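Local coordinates for 5-formyltetrahydrofolate cyclo-ligase family protein (Bacillus anthracis, PDB 2JCB), which probably catalyses the ATP- and magnesium-dependent cyclisation of 5-formyltetrahydrofolate to 5,10-methenyltetrahydrofolate, binding the nucleotide and metal in a pocket of its own chain, at residues A[14-19]-A[174-179]; A[135-140]-A[164-169]; A[141-146]-A[150-155]. All coordinates share one frame; numbering follows the deposited sequence.

All three contacts are largely buried, but their chemistry differs with their place in the fold. Contact 1 lies furthest from the chain's centre, where helix 6-26 meets the 174-179 loop; its sparse apolar touch has one solvent-facing side. Contact 2 sets the short strand 136-137 against the end of strand 161-165 through one tyrosine ring and a water. Contact 3 is the polar one, crowded with ions and waters round ADP, phosphate and magnesium. Strands 136-137 and 143-144 pair with each other, so contacts 2 and 3 share a two-stranded sheet. Ile175 of contact 1 packs on both its strands, and Arg17 reaches Gly145 and the same ADP as contact 3.

Contact 1: A[14-19]-A[174-179]; sequences LRLRKQ and HIPVEP. With ADP (adenosine-5'-diphosphate), chain C.
Leu16, on the long N-terminal helix 6-26, meets the irregular chain 174-179 where it bends through an inverse gamma turn centred on Pro176. The backbones stay well apart: the nearest CA atoms, those of Leu16 and Ile175, are 8.3 Å from each other. One methyl does most of the touching. With CG anti to the carbonyl carbon (chi1 -86°), Leu16 directs CD1 at the loop, where it rests 3.7 Å from the carbonyl O of His174, and its apolar contact with Pro176 is a looser 4.3 Å between Leu16 CD1 and Pro176 CD. Leu16 and Ile175 both pack on Ile144, which makes this the close, buried side. Towards solvent the contact thins out: His174 is exposed and meets the helix segment through its carbonyl O, not its ring. Further along the loop, Glu178 OE2 forms salt bridges with Arg10 and Lys13 of the same helix, so charge adds to the packing of Pro176 on Val9 and Glu12. The next residue after Leu16, Arg17, points off another side of the helix and bends at chi3 (-83°) into the nucleotide pocket. Its NE is hydrogen-bonded to Gly145 O, and Arg17 NH2 donates to the beta-phosphate oxygen ADP O2B at 2.7 Å.

Contact 2: A[135-140]-A[164-169]; sequences VAYTER and SLAYSF
The hydroxyl of Tyr137 and the carbonyl of Leu165 hold one water between them, 2.7 Å from Tyr137 OH and 2.6 Å from Leu165 O. The water lies at the edge of the tyrosine ring, in its plane, and can donate to Leu165 O. The ring itself carries the rest of the contact. Tyr137 CG stands anti to its carbonyl carbon (chi1 -54°), which swings the ring onto Ser164 and Ala166. Both approach it obliquely from the same side of its plane, Ser164 at the CE1 and hydroxyl end and Ala166 at the CE2 flank. The closest approaches are 3.4 Å from Tyr137 CE1 to Ser164 OG and 3.7 Å from Tyr137 CE2 to Ala166 CB. The Ser164 hydroxyl meets the ring without bonding to it, its polar partner being Val132 O. Leu165 turns its side chain the other way, onto Ile39 of helix 29-44 and Ile188. Just before the tyrosine, a classic beta bulge places Val135 and Ala136 together across from Ile144, while the Tyr137 backbone is hydrogen-bonded to Gln170 and Val172. Across the two segments the tyrosine side chain makes the join to the main Rossmann-like sheet, by van der Waals contact and a bridging water that gives its hydroxyl a polar partner.

Contact 3: A[141-146]-A[150-155]; sequences GERIGY and YYDRYL. With MG (magnesium ion), chain E; ADP (adenosine-5'-diphosphate), chain C; PO4 (phosphate ion), chain D.
Strand 143-144 leads through a glycine-rich loop into helix 150-154, whose N-terminal turn comes back to face it, setting Arg143 opposite Tyr151 and Asp152. The extended Arg143 chain, with CG anti to the backbone N (chi1 170°), carries its guanidinium between the two segments. Tyr151 CB lies over one face, 3.8 Å from Arg143 NH2, and Gly145 CA over the other, while the guanidinium and tyrosine ring planes are turned 60° apart. Arg143 NE is hydrogen-bonded to Pro133 O, which helps fix the rotation of the group. At its edge sits a phosphate ion, probably from the crystallisation liquor. Phosphate O1 is gripped by three donors: Arg143 NH1 at 3.0 Å, Tyr151 N at 2.8 Å along a nearly straight N-H line (168°), and a water. That water also donates to ADP O3B, linking the two anions, and accepts from Arg143 NH2 and Asp152 N, tying the segments together. The amides of Tyr146 and Tyr150 hold phosphate O2 and O4. Asp152 divides its carboxylate. Asp152 OD2 binds the magnesium ion at 1.9 Å, beside ADP O3B and O1A, two waters and Asp181. OD1 accepts from Lys182 N and two waters: one accepts from Arg143 NH2, which lies 4.0 Å from Asp152 OD1; the other, a magnesium ligand, also donates to Arg143 O. Gly145 N donates to ADP O2B at 2.7 Å, and one face of the Arg153 guanidinium covers the adenine, with ADP C4 3.4 Å from its plane. The two segments are therefore joined chiefly through ions and waters, forming an anion-binding nucleotide site in which the helix N-terminus probably adds favourable electrostatics.

Contact 1: A[14-19]-A[174-179]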
loop_
_atom_site.group_PDB
_atom_site.type_symbol
_atom_site.label_atom_id
_atom_site.label_comp_id
_atom_site.label_asym_id
_atom_site.label_seq_id
_atom_site.Cartn_x
_atom_site.Cartn_y
_atom_site.Cartn_z
ATOM N N LEU A 14 -8.530 -8.682 13.826
ATOM C CA LEU A 14 -8.854 -7.402 14.460
ATOM C C LEU A 14 -7.825 -7.087 15.527
ATOM O O LEU A 14 -7.345 -5.980 15.589
ATOM C CB LEU A 14 -10.222 -7.460 15.146
ATOM C CG LEU A 14 -11.490 -7.503 14.304
ATOM C CD1 LEU A 14 -12.694 -7.229 15.223
ATOM C CD2 LEU A 14 -11.384 -6.534 13.111
ATOM N N ARG A 15 -7.542 -8.064 16.379
ATOM C CA ARG A 15 -6.479 -7.984 17.389
ATOM C C ARG A 15 -5.121 -7.563 16.815
ATOM O O ARG A 15 -4.434 -6.694 17.377
ATOM C CB ARG A 15 -6.363 -9.337 18.121
ATOM C CG ARG A 15 -5.609 -9.352 19.460
ATOM C CD ARG A 15 -5.132 -10.793 19.851
ATOM N NE ARG A 15 -4.065 -11.194 18.914
ATOM C CZ ARG A 15 -2.753 -11.148 19.160
ATOM N NH1 ARG A 15 -2.295 -10.754 20.349
ATOM N NH2 ARG A 15 -1.890 -11.512 18.208
ATOM N N LEU A 16 -4.715 -8.161 15.698
ATOM C CA LEU A 16 -3.417 -7.834 15.144
ATOM C C LEU A 16 -3.474 -6.454 14.487
ATOM O O LEU A 16 -2.560 -5.651 14.661
ATOM C CB LEU A 16 -2.929 -8.888 14.144
ATOM C CG LEU A 16 -2.188 -10.079 14.745
ATOM C CD1 LEU A 16 -2.084 -11.203 13.709
ATOM C CD2 LEU A 16 -0.794 -9.644 15.267
ATOM N N ARG A 17 -4.581 -6.181 13.795
ATOM C CA ARG A 17 -4.798 -4.867 13.117
ATOM C C ARG A 17 -4.749 -3.759 14.184
ATOM O O ARG A 17 -3.986 -2.815 14.063
ATOM C CB ARG A 17 -6.136 -4.844 12.378
ATOM C CG ARG A 17 -6.223 -3.815 11.235
ATOM C CD ARG A 17 -7.625 -3.880 10.552
ATOM N NE ARG A 17 -7.702 -4.950 9.544
ATOM C CZ ARG A 17 -8.647 -5.873 9.412
ATOM N NH1 ARG A 17 -9.730 -5.921 10.211
ATOM N NH2 ARG A 17 -8.534 -6.755 8.423
ATOM N N LYS A 18 -5.536 -3.929 15.242
ATOM C CA LYS A 18 -5.550 -3.002 16.396
ATOM C C LYS A 18 -4.140 -2.757 16.989
ATOM O O LYS A 18 -3.692 -1.604 17.104
ATOM C CB LYS A 18 -6.534 -3.517 17.465
ATOM C CG LYS A 18 -6.925 -2.557 18.611
ATOM C CD LYS A 18 -7.834 -3.242 19.663
ATOM C CE LYS A 18 -8.054 -2.379 20.930
ATOM N NZ LYS A 18 -8.306 -3.173 22.188
ATOM N N GLN A 19 -3.448 -3.842 17.318
ATOM C CA GLN A 19 -2.115 -3.773 17.948
ATOM C C GLN A 19 -1.063 -3.040 17.121
ATOM O O GLN A 19 -0.305 -2.222 17.651
ATOM C CB GLN A 19 -1.668 -5.185 18.403
ATOM C CG GLN A 19 -0.150 -5.417 18.558
ATOM C CD GLN A 19 0.201 -6.904 18.683
ATOM O OE1 GLN A 19 0.831 -7.503 17.801
ATOM N NE2 GLN A 19 -0.221 -7.496 19.773
ATOM N N HIS A 174 2.931 -14.640 12.213
ATOM C CA HIS A 174 1.795 -15.393 11.693
ATOM C C HIS A 174 0.603 -14.465 11.480
ATOM O O HIS A 174 0.318 -13.593 12.314
ATOM C CB HIS A 174 1.452 -16.549 12.668
ATOM C CG HIS A 174 0.158 -17.241 12.381
ATOM N ND1 HIS A 174 -1.060 -16.761 12.821
ATOM C CD2 HIS A 174 -0.108 -18.398 11.728
ATOM C CE1 HIS A 174 -2.021 -17.589 12.444
ATOM N NE2 HIS A 174 -1.472 -18.593 11.783
ATOM N N ILE A 175 -0.064 -14.655 10.345
ATOM C CA ILE A 175 -1.323 -14.015 10.020
ATOM C C ILE A 175 -2.284 -15.131 9.666
ATOM O O ILE A 175 -1.888 -16.083 8.979
ATOM C CB ILE A 175 -1.132 -13.036 8.813
ATOM C CG1 ILE A 175 -0.351 -11.796 9.238
ATOM C CG2 ILE A 175 -2.489 -12.642 8.197
ATOM C CD1 ILE A 175 -0.165 -10.826 8.084
ATOM N N PRO A 176 -3.539 -15.068 10.190
ATOM C CA PRO A 176 -4.537 -16.120 9.947
ATOM C C PRO A 176 -5.181 -15.884 8.581
ATOM O O PRO A 176 -6.231 -15.233 8.507
ATOM C CB PRO A 176 -5.562 -15.909 11.072
ATOM C CG PRO A 176 -5.389 -14.460 11.514
ATOM C CD PRO A 176 -4.075 -13.942 10.993
ATOM N N VAL A 177 -4.548 -16.365 7.513
ATOM C CA VAL A 177 -5.005 -16.049 6.165
ATOM C C VAL A 177 -6.219 -16.869 5.745
ATOM O O VAL A 177 -6.297 -18.057 5.995
ATOM C CB VAL A 177 -3.877 -16.118 5.073
ATOM C CG1 VAL A 177 -2.716 -15.192 5.417
ATOM C CG2 VAL A 177 -3.401 -17.511 4.849
ATOM N N GLU A 178 -7.166 -16.193 5.115
ATOM C CA GLU A 178 -8.339 -16.803 4.550
ATOM C C GLU A 178 -8.126 -17.035 3.047
ATOM O O GLU A 178 -7.190 -16.477 2.459
ATOM C CB GLU A 178 -9.513 -15.890 4.840
ATOM C CG GLU A 178 -9.535 -15.448 6.292
ATOM C CD GLU A 178 -10.796 -14.676 6.691
ATOM O OE1 GLU A 178 -11.885 -15.271 6.733
ATOM O OE2 GLU A 178 -10.668 -13.460 6.974
ATOM N N PRO A 179 -8.985 -17.867 2.422
ATOM C CA PRO A 179 -8.776 -18.243 1.016
ATOM C C PRO A 179 -8.713 -17.057 0.075
ATOM O O PRO A 179 -7.942 -17.086 -0.879
ATOM C CB PRO A 179 -9.984 -19.123 0.673
ATOM C CG PRO A 179 -10.693 -19.409 1.947
ATOM C CD PRO A 179 -10.170 -18.505 3.023
HETATM P PB ADP C . -8.124 -6.869 4.821
HETATM O O1B ADP C . -8.377 -5.420 4.415
HETATM O O2B ADP C . -7.245 -6.949 6.014
HETATM O O3B ADP C . -7.704 -7.619 3.575
HETATM P PA ADP C . -10.195 -8.910 5.128
HETATM O O1A ADP C . -9.203 -9.916 4.606
HETATM O O2A ADP C . -10.883 -9.267 6.349
HETATM O O3A ADP C . -9.552 -7.428 5.286
HETATM O "O5'" ADP C . -11.354 -8.755 4.012
HETATM C "C5'" ADP C . -12.499 -7.975 4.419
HETATM C "C4'" ADP C . -13.763 -8.482 3.772
HETATM O "O4'" ADP C . -13.548 -8.523 2.370
HETATM C "C3'" ADP C . -14.051 -9.902 4.247
HETATM O "O3'" ADP C . -15.352 -9.898 4.798
HETATM C "C2'" ADP C . -13.953 -10.753 2.997
HETATM O "O2'" ADP C . -15.045 -11.619 2.875
HETATM C "C1'" ADP C . -14.015 -9.764 1.847
HETATM N N9 ADP C . -13.240 -10.176 0.647
HETATM C C8 ADP C . -11.902 -10.118 0.512
HETATM N N7 ADP C . -11.533 -10.530 -0.725
HETATM C C5 ADP C . -12.628 -10.865 -1.411
HETATM C C6 ADP C . -12.920 -11.351 -2.786
HETATM N N6 ADP C . -11.929 -11.588 -3.669
HETATM N N1 ADP C . -14.198 -11.506 -3.135
HETATM C C2 ADP C . -15.205 -11.288 -2.265
HETATM N N3 ADP C . -15.011 -10.825 -1.014
HETATM C C4 ADP C . -13.766 -10.582 -0.527
#

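Contact 2: A[135-140]-A[164-169]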
loop_
_atom_site.group_PDB
_atom_site.type_symbol
_atom_site.label_atom_id
_atom_site.label_comp_id
_atom_site.label_asym_id
_atom_site.label_seq_id
_atom_site.Cartn_x
_atom_site.Cartn_y
_atom_site.Cartn_z
ATOM N N VAL A 135 -1.363 -3.123 6.858
ATOM C CA VAL A 135 -1.124 -3.036 8.305
ATOM C C VAL A 135 -0.024 -4.015 8.734
ATOM O O VAL A 135 0.933 -3.627 9.398
ATOM C CB VAL A 135 -2.427 -3.161 9.170
ATOM C CG1 VAL A 135 -2.087 -3.070 10.613
ATOM C CG2 VAL A 135 -3.380 -2.045 8.795
ATOM N N ALA A 136 -0.214 -5.304 8.481
ATOM C CA ALA A 136 0.778 -6.274 8.987
ATOM C C ALA A 136 1.125 -7.272 7.908
ATOM O O ALA A 136 0.319 -7.525 6.996
ATOM C CB ALA A 136 0.237 -6.998 10.164
ATOM N N TYR A 137 2.340 -7.830 7.983
ATOM C CA TYR A 137 2.785 -8.756 6.941
ATOM C C TYR A 137 3.580 -9.894 7.542
ATOM O O TYR A 137 4.125 -9.757 8.645
ATOM C CB TYR A 137 3.694 -8.030 5.946
ATOM C CG TYR A 137 3.138 -6.747 5.296
ATOM C CD1 TYR A 137 2.497 -6.800 4.068
ATOM C CD2 TYR A 137 3.259 -5.519 5.945
ATOM C CE1 TYR A 137 1.965 -5.599 3.511
ATOM C CE2 TYR A 137 2.763 -4.337 5.417
ATOM C CZ TYR A 137 2.134 -4.392 4.189
ATOM O OH TYR A 137 1.626 -3.202 3.681
ATOM N N THR A 138 3.686 -10.985 6.798
ATOM C CA THR A 138 4.652 -12.046 7.162
ATOM C C THR A 138 5.771 -12.111 6.118
ATOM O O THR A 138 5.667 -11.492 5.048
ATOM C CB THR A 138 4.001 -13.416 7.282
ATOM O OG1 THR A 138 3.637 -13.876 5.974
ATOM C CG2 THR A 138 2.801 -13.312 8.184
ATOM N N GLU A 139 6.806 -12.898 6.450
ATOM C CA GLU A 139 7.965 -13.175 5.576
ATOM C C GLU A 139 7.498 -13.754 4.258
ATOM O O GLU A 139 8.145 -13.556 3.216
ATOM C CB GLU A 139 8.939 -14.179 6.242
ATOM C CG GLU A 139 8.324 -15.553 6.616
ATOM C CD GLU A 139 9.322 -16.715 6.884
ATOM O OE1 GLU A 139 10.525 -16.471 7.137
ATOM O OE2 GLU A 139 8.864 -17.893 6.863
ATOM N N ARG A 140 6.346 -14.412 4.311
ATOM C CA ARG A 140 5.709 -15.057 3.179
ATOM C C ARG A 140 4.891 -14.130 2.241
ATOM O O ARG A 140 4.248 -14.622 1.306
ATOM C CB ARG A 140 4.813 -16.171 3.708
ATOM C CG ARG A 140 5.612 -17.344 4.313
ATOM C CD ARG A 140 4.727 -18.306 5.053
ATOM N NE ARG A 140 4.103 -17.714 6.235
ATOM C CZ ARG A 140 4.717 -17.488 7.394
ATOM N NH1 ARG A 140 4.040 -16.952 8.398
ATOM N NH2 ARG A 140 6.004 -17.778 7.559
ATOM N N SER A 164 5.158 -3.979 -1.066
ATOM C CA SER A 164 4.664 -3.197 0.065
ATOM C C SER A 164 5.826 -2.597 0.791
ATOM O O SER A 164 6.934 -3.149 0.776
ATOM C CB SER A 164 3.817 -4.034 1.002
ATOM O OG SER A 164 2.606 -4.476 0.400
ATOM N N LEU A 165 5.585 -1.406 1.345
ATOM C CA LEU A 165 6.526 -0.688 2.204
ATOM C C LEU A 165 6.057 -0.839 3.651
ATOM O O LEU A 165 4.874 -0.630 3.918
ATOM C CB LEU A 165 6.559 0.788 1.780
ATOM C CG LEU A 165 6.776 1.029 0.286
ATOM C CD1 LEU A 165 6.673 2.527 -0.177
ATOM C CD2 LEU A 165 8.146 0.463 -0.121
ATOM N N ALA A 166 6.953 -1.173 4.599
ATOM C CA ALA A 166 6.566 -1.435 5.954
ATOM C C ALA A 166 7.674 -1.125 6.926
ATOM O O ALA A 166 8.829 -1.363 6.630
ATOM C CB ALA A 166 6.115 -2.863 6.100
ATOM N N TYR A 167 7.317 -0.604 8.096
ATOM C CA TYR A 167 8.272 -0.542 9.178
ATOM C C TYR A 167 8.450 -2.002 9.642
ATOM O O TYR A 167 7.531 -2.846 9.543
ATOM C CB TYR A 167 7.691 0.251 10.345
ATOM C CG TYR A 167 7.233 1.619 9.963
ATOM C CD1 TYR A 167 8.173 2.611 9.665
ATOM C CD2 TYR A 167 5.865 1.979 9.992
ATOM C CE1 TYR A 167 7.771 3.883 9.344
ATOM C CE2 TYR A 167 5.451 3.293 9.685
ATOM C CZ TYR A 167 6.427 4.234 9.359
ATOM O OH TYR A 167 6.155 5.567 9.010
ATOM N N SER A 168 9.648 -2.308 10.118
ATOM C CA SER A 168 9.928 -3.671 10.537
ATOM C C SER A 168 8.980 -4.214 11.624
ATOM O O SER A 168 8.715 -5.414 11.653
ATOM C CB SER A 168 11.415 -3.853 10.888
ATOM O OG SER A 168 11.724 -3.174 12.055
ATOM N N PHE A 169 8.463 -3.341 12.497
ATOM C CA PHE A 169 7.487 -3.746 13.497
ATOM C C PHE A 169 6.112 -4.137 12.895
ATOM O O PHE A 169 5.265 -4.668 13.604
ATOM C CB PHE A 169 7.313 -2.679 14.592
ATOM C CG PHE A 169 6.543 -1.454 14.133
ATOM C CD1 PHE A 169 5.138 -1.486 14.047
ATOM C CD2 PHE A 169 7.212 -0.263 13.805
ATOM C CE1 PHE A 169 4.406 -0.387 13.663
ATOM C CE2 PHE A 169 6.474 0.868 13.401
ATOM C CZ PHE A 169 5.063 0.788 13.302
HETATM O O HOH W 1 2.551 -0.962 4.926
#

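Contact 3: A[141-146]-A[150-155]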
loop_
_atom_site.group_PDB
_atom_site.type_symbol
_atom_site.label_atom_id
_atom_site.label_comp_id
_atom_site.label_asym_id
_atom_site.label_seq_id
_atom_site.Cartn_x
_atom_site.Cartn_y
_atom_site.Cartn_z
ATOM N N GLY A 141 4.898 -12.816 2.478
ATOM C CA GLY A 141 4.130 -11.918 1.632
ATOM C C GLY A 141 2.669 -11.843 2.022
ATOM O O GLY A 141 1.908 -11.174 1.341
ATOM N N GLU A 142 2.287 -12.500 3.131
ATOM C CA GLU A 142 0.881 -12.473 3.607
ATOM C C GLU A 142 0.637 -11.118 4.211
ATOM O O GLU A 142 1.572 -10.424 4.601
ATOM C CB GLU A 142 0.595 -13.576 4.613
ATOM C CG GLU A 142 0.869 -14.933 3.965
ATOM C CD GLU A 142 1.234 -16.007 4.952
ATOM O OE1 GLU A 142 1.923 -15.705 5.944
ATOM O OE2 GLU A 142 0.850 -17.176 4.734
ATOM N N ARG A 143 -0.622 -10.716 4.201
ATOM C CA ARG A 143 -0.972 -9.315 4.404
ATOM C C ARG A 143 -2.314 -9.157 5.121
ATOM O O ARG A 143 -3.294 -9.845 4.812
ATOM C CB ARG A 143 -0.946 -8.548 3.075
ATOM C CG ARG A 143 -1.532 -7.185 3.186
ATOM C CD ARG A 143 -1.502 -6.466 1.830
ATOM N NE ARG A 143 -2.327 -5.294 1.948
ATOM C CZ ARG A 143 -3.657 -5.240 1.808
ATOM N NH1 ARG A 143 -4.252 -4.069 2.020
ATOM N NH2 ARG A 143 -4.386 -6.314 1.529
ATOM N N ILE A 144 -2.299 -8.359 6.178
ATOM C CA ILE A 144 -3.527 -7.813 6.770
ATOM C C ILE A 144 -3.592 -6.321 6.410
ATOM O O ILE A 144 -2.616 -5.587 6.620
ATOM C CB ILE A 144 -3.543 -7.946 8.327
ATOM C CG1 ILE A 144 -3.592 -9.405 8.776
ATOM C CG2 ILE A 144 -4.816 -7.248 8.891
ATOM C CD1 ILE A 144 -3.314 -9.586 10.238
ATOM N N GLY A 145 -4.734 -5.896 5.868
ATOM C CA GLY A 145 -4.953 -4.479 5.577
ATOM C C GLY A 145 -5.853 -3.879 6.661
ATOM O O GLY A 145 -5.820 -4.285 7.830
ATOM N N TYR A 146 -6.697 -2.937 6.238
ATOM C CA TYR A 146 -7.530 -2.127 7.153
ATOM C C TYR A 146 -8.918 -2.639 7.384
ATOM O O TYR A 146 -9.645 -2.123 8.243
ATOM C CB TYR A 146 -7.579 -0.658 6.642
ATOM C CG TYR A 146 -6.265 -0.006 6.846
ATOM C CD1 TYR A 146 -5.895 0.498 8.093
ATOM C CD2 TYR A 146 -5.347 0.021 5.817
ATOM C CE1 TYR A 146 -4.644 1.058 8.275
ATOM C CE2 TYR A 146 -4.094 0.563 5.990
ATOM C CZ TYR A 146 -3.756 1.075 7.214
ATOM O OH TYR A 146 -2.489 1.609 7.326
ATOM N N TYR A 150 -10.235 -4.350 -0.025
ATOM C CA TYR A 150 -10.064 -3.766 -1.363
ATOM C C TYR A 150 -8.934 -4.392 -2.200
ATOM O O TYR A 150 -9.131 -4.740 -3.374
ATOM C CB TYR A 150 -9.797 -2.250 -1.294
ATOM C CG TYR A 150 -11.044 -1.442 -1.030
ATOM C CD1 TYR A 150 -11.926 -1.117 -2.067
ATOM C CD2 TYR A 150 -11.300 -0.959 0.254
ATOM C CE1 TYR A 150 -13.026 -0.324 -1.845
ATOM C CE2 TYR A 150 -12.437 -0.194 0.507
ATOM C CZ TYR A 150 -13.283 0.134 -0.558
ATOM O OH TYR A 150 -14.401 0.886 -0.327
ATOM N N TYR A 151 -7.759 -4.509 -1.610
ATOM C CA TYR A 151 -6.636 -5.083 -2.359
ATOM C C TYR A 151 -6.794 -6.571 -2.591
ATOM O O TYR A 151 -6.423 -7.056 -3.655
ATOM C CB TYR A 151 -5.268 -4.716 -1.768
ATOM C CG TYR A 151 -4.870 -3.298 -2.170
ATOM C CD1 TYR A 151 -5.384 -2.184 -1.494
ATOM C CD2 TYR A 151 -4.081 -3.064 -3.311
ATOM C CE1 TYR A 151 -5.040 -0.861 -1.925
ATOM C CE2 TYR A 151 -3.723 -1.760 -3.741
ATOM C CZ TYR A 151 -4.224 -0.675 -3.026
ATOM O OH TYR A 151 -3.909 0.576 -3.405
ATOM N N ASP A 152 -7.402 -7.288 -1.624
ATOM C CA ASP A 152 -7.668 -8.692 -1.818
ATOM C C ASP A 152 -8.489 -8.900 -3.106
ATOM O O ASP A 152 -8.201 -9.815 -3.861
ATOM C CB ASP A 152 -8.395 -9.271 -0.604
ATOM C CG ASP A 152 -7.447 -9.576 0.551
ATOM O OD1 ASP A 152 -6.207 -9.684 0.334
ATOM O OD2 ASP A 152 -7.914 -9.709 1.694
ATOM N N ARG A 153 -9.478 -8.015 -3.361
ATOM C CA ARG A 153 -10.343 -8.139 -4.520
ATOM C C ARG A 153 -9.599 -7.705 -5.776
ATOM O O ARG A 153 -9.676 -8.345 -6.818
ATOM C CB ARG A 153 -11.605 -7.300 -4.322
ATOM C CG ARG A 153 -12.521 -7.834 -3.248
ATOM C CD ARG A 153 -13.717 -6.909 -3.133
ATOM N NE ARG A 153 -14.814 -7.406 -2.313
ATOM C CZ ARG A 153 -14.806 -7.375 -0.985
ATOM N NH1 ARG A 153 -15.877 -7.778 -0.317
ATOM N NH2 ARG A 153 -13.723 -6.921 -0.339
ATOM N N TYR A 154 -8.914 -6.578 -5.672
ATOM C CA TYR A 154 -8.194 -5.989 -6.801
ATOM C C TYR A 154 -7.066 -6.899 -7.302
ATOM O O TYR A 154 -6.909 -7.086 -8.500
ATOM C CB TYR A 154 -7.591 -4.652 -6.393
ATOM C CG TYR A 154 -6.829 -4.000 -7.502
ATOM C CD1 TYR A 154 -7.500 -3.293 -8.499
ATOM C CD2 TYR A 154 -5.440 -4.076 -7.569
ATOM C CE1 TYR A 154 -6.838 -2.697 -9.517
ATOM C CE2 TYR A 154 -4.740 -3.476 -8.625
ATOM C CZ TYR A 154 -5.453 -2.783 -9.591
ATOM O OH TYR A 154 -4.817 -2.146 -10.618
ATOM N N LEU A 155 -6.329 -7.488 -6.375
ATOM C CA LEU A 155 -5.174 -8.314 -6.752
ATOM C C LEU A 155 -5.537 -9.617 -7.460
ATOM O O LEU A 155 -4.657 -10.258 -8.046
ATOM C CB LEU A 155 -4.222 -8.551 -5.566
ATOM C CG LEU A 155 -3.517 -7.299 -5.067
ATOM C CD1 LEU A 155 -2.747 -7.640 -3.791
ATOM C CD2 LEU A 155 -2.633 -6.689 -6.149
HETATM MG MG MG E . -7.413 -9.732 3.549
HETATM P PB ADP C . -8.124 -6.869 4.821
HETATM O O1B ADP C . -8.377 -5.420 4.415
HETATM O O2B ADP C . -7.245 -6.949 6.014
HETATM O O3B ADP C . -7.704 -7.619 3.575
HETATM P PA ADP C . -10.195 -8.910 5.128
HETATM O O1A ADP C . -9.203 -9.916 4.606
HETATM O O2A ADP C . -10.883 -9.267 6.349
HETATM O O3A ADP C . -9.552 -7.428 5.286
HETATM O "O5'" ADP C . -11.354 -8.755 4.012
HETATM C "C5'" ADP C . -12.499 -7.975 4.419
HETATM C "C4'" ADP C . -13.763 -8.482 3.772
HETATM O "O4'" ADP C . -13.548 -8.523 2.370
HETATM C "C3'" ADP C . -14.051 -9.902 4.247
HETATM O "O3'" ADP C . -15.352 -9.898 4.798
HETATM C "C2'" ADP C . -13.953 -10.753 2.997
HETATM O "O2'" ADP C . -15.045 -11.619 2.875
HETATM C "C1'" ADP C . -14.015 -9.764 1.847
HETATM N N9 ADP C . -13.240 -10.176 0.647
HETATM C C8 ADP C . -11.902 -10.118 0.512
HETATM N N7 ADP C . -11.533 -10.530 -0.725
HETATM C C5 ADP C . -12.628 -10.865 -1.411
HETATM C C6 ADP C . -12.920 -11.351 -2.786
HETATM N N6 ADP C . -11.929 -11.588 -3.669
HETATM N N1 ADP C . -14.198 -11.506 -3.135
HETATM C C2 ADP C . -15.205 -11.288 -2.265
HETATM N N3 ADP C . -15.011 -10.825 -1.014
HETATM C C4 ADP C . -13.766 -10.582 -0.527
HETATM P P PO4 D . -7.468 -2.926 2.026
HETATM O O1 PO4 D . -7.062 -3.784 1.008
HETATM O O2 PO4 D . -7.243 -3.414 3.431
HETATM O O3 PO4 D . -6.708 -1.571 1.920
HETATM O O4 PO4 D . -8.972 -2.673 1.998
HETATM O O HOH W 2 -7.337 -6.424 1.208
HETATM O O HOH W 3 -5.399 -9.619 2.903
HETATM O O HOH W 4 -3.786 -8.440 -0.080
HETATM O O HOH W 5 -6.537 -9.663 5.649
#